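Local coordinates for Ketoacyl_synth_N domain-containing protein (Photorhabdus luminescens subsp. laumondii, PDB 6SMO) that probably acts as a ketosynthase-like subunit in polyketide assembly, pairing with a second ketosynthase-family chain and lying against a bound polyketide chain, at residues C[164-169]-C[364-369]. Numbering follows the deposited sequence.
Sequences QAIGYA and CALSFS
Q164 meets C364 where helix 161-175 approaches strand 362-369, and the touch is light: the aliphatic CG of the glutamine lies 4.3 Å from SG of the cysteine. CB of Q164 leaves the helix away from the strand, and CG makes the closest approach to the sulfur. The amide end is spent on other partners, OE1 on the hydroxyl of T157, NE2 on OD1 of D249 and on the carbonyl oxygen of V184 of the neighbouring PKS_KS chain, which should hold the amide's rotation fixed. Two residues on, I166 provides the main apolar contact. Its CG2 is anti to the backbone N while CG1 stays beside that N (chi1 -57°), and this spreads the branches around one methyl of L366. CD1 of I166 sits 3.8 Å from CD1 of L366, and CB and CG2 of I166 are each 4.0 Å from the same methyl. The other methyl of L366 turns to G167, its CD2 resting on the glycine backbone 4.1 Å from CA. The leucine thus straddles neighbouring positions of one helical turn, with CA of G167 and CA of L366 7.1 Å apart. Helix and strand axes pass 9.0 Å apart at 55°. Strand 242-251 and helix 319-329 also pack on these two side chains, F247 and S322 against L366, L244 and V319 against I166. Buried apolar packing of a central helix on a sheet strand, as here, is characteristic of the layered alpha-beta core of the thiolase fold, to which ketosynthases belong.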
loop_
_atom_site.group_PDB
_atom_site.type_symbol
_atom_site.label_atom_id
_atom_site.label_comp_id
_atom_site.label_asym_id
_atom_site.label_seq_id
_atom_site.Cartn_x
_atom_site.Cartn_y
_atom_site.Cartn_z
ATOM N N GLN C 164 3.929 0.779 13.044
ATOM C CA GLN C 164 2.622 0.092 12.858
ATOM C C GLN C 164 2.851 -1.273 12.193
ATOM O O GLN C 164 2.156 -2.235 12.577
ATOM C CB GLN C 164 1.668 0.961 12.034
ATOM C CG GLN C 164 1.113 2.152 12.804
ATOM C CD GLN C 164 0.184 3.013 11.984
ATOM O OE1 GLN C 164 0.227 3.020 10.755
ATOM N NE2 GLN C 164 -0.669 3.760 12.665
ATOM N N ALA C 165 3.793 -1.348 11.245
ATOM C CA ALA C 165 4.120 -2.558 10.453
ATOM C C ALA C 165 4.472 -3.727 11.385
ATOM O O ALA C 165 3.958 -4.836 11.146
ATOM C CB ALA C 165 5.243 -2.264 9.487
ATOM N N ILE C 166 5.300 -3.484 12.407
ATOM C CA ILE C 166 5.749 -4.519 13.391
ATOM C C ILE C 166 4.553 -4.918 14.267
ATOM O O ILE C 166 4.366 -6.129 14.497
ATOM C CB ILE C 166 6.934 -4.021 14.246
ATOM C CG1 ILE C 166 8.130 -3.586 13.392
ATOM C CG2 ILE C 166 7.342 -5.077 15.265
ATOM C CD1 ILE C 166 9.103 -2.686 14.117
ATOM N N GLY C 167 3.788 -3.927 14.738
ATOM C CA GLY C 167 2.662 -4.103 15.676
ATOM C C GLY C 167 1.548 -4.964 15.103
ATOM O O GLY C 167 1.058 -5.848 15.833
ATOM N N TYR C 168 1.153 -4.713 13.849
ATOM C CA TYR C 168 0.018 -5.391 13.167
ATOM C C TYR C 168 0.482 -6.723 12.563
ATOM O O TYR C 168 -0.383 -7.582 12.300
ATOM C CB TYR C 168 -0.624 -4.464 12.132
ATOM C CG TYR C 168 -1.399 -3.323 12.742
ATOM C CD1 TYR C 168 -2.531 -3.560 13.506
ATOM C CD2 TYR C 168 -0.996 -2.009 12.573
ATOM C CE1 TYR C 168 -3.245 -2.521 14.082
ATOM C CE2 TYR C 168 -1.700 -0.958 13.140
ATOM C CZ TYR C 168 -2.828 -1.215 13.897
ATOM O OH TYR C 168 -3.524 -0.183 14.457
ATOM N N ALA C 169 1.792 -6.894 12.356
ATOM C CA ALA C 169 2.421 -8.182 11.974
ATOM C C ALA C 169 2.341 -9.149 13.162
ATOM O O ALA C 169 2.095 -10.348 12.933
ATOM C CB ALA C 169 3.848 -7.968 11.532
ATOM N N CYS C 364 2.619 6.035 18.889
ATOM C CA CYS C 364 2.925 4.598 18.666
ATOM C C CYS C 364 4.053 4.161 19.606
ATOM O O CYS C 364 4.987 4.958 19.820
ATOM C CB CYS C 364 3.310 4.345 17.214
ATOM S SG CYS C 364 1.991 4.762 16.043
ATOM N N ALA C 365 3.962 2.945 20.149
ATOM C CA ALA C 365 4.971 2.358 21.061
ATOM C C ALA C 365 4.942 0.828 20.976
ATOM O O ALA C 365 3.841 0.258 20.830
ATOM C CB ALA C 365 4.731 2.835 22.472
ATOM N N LEU C 366 6.122 0.204 21.066
ATOM C CA LEU C 366 6.322 -1.270 21.079
ATOM C C LEU C 366 7.018 -1.669 22.384
ATOM O O LEU C 366 7.854 -0.881 22.873
ATOM C CB LEU C 366 7.160 -1.672 19.861
ATOM C CG LEU C 366 6.420 -1.679 18.524
ATOM C CD1 LEU C 366 7.399 -1.625 17.362
ATOM C CD2 LEU C 366 5.519 -2.900 18.407
ATOM N N SER C 367 6.681 -2.849 22.916
ATOM C CA SER C 367 7.243 -3.426 24.165
ATOM C C SER C 367 7.939 -4.756 23.853
ATOM O O SER C 367 7.267 -5.662 23.324
ATOM C CB SER C 367 6.168 -3.601 25.207
ATOM O OG SER C 367 6.690 -4.211 26.379
ATOM N N PHE C 368 9.235 -4.854 24.170
ATOM C CA PHE C 368 10.073 -6.073 24.010
ATOM C C PHE C 368 10.592 -6.507 25.386
ATOM O O PHE C 368 11.080 -5.640 26.136
ATOM C CB PHE C 368 11.219 -5.811 23.030
ATOM C CG PHE C 368 10.773 -5.503 21.624
ATOM C CD1 PHE C 368 10.535 -6.523 20.715
ATOM C CD2 PHE C 368 10.579 -4.193 21.212
ATOM C CE1 PHE C 368 10.119 -6.238 19.423
ATOM C CE2 PHE C 368 10.162 -3.911 19.920
ATOM C CZ PHE C 368 9.932 -4.934 19.029
ATOM N N SER C 369 10.485 -7.803 25.696
ATOM C CA SER C 369 10.851 -8.412 27.004
ATOM C C SER C 369 11.858 -9.550 26.796
ATOM O O SER C 369 11.758 -10.248 25.768
ATOM C CB SER C 369 9.624 -8.888 27.733
ATOM O OG SER C 369 8.742 -7.806 27.990
#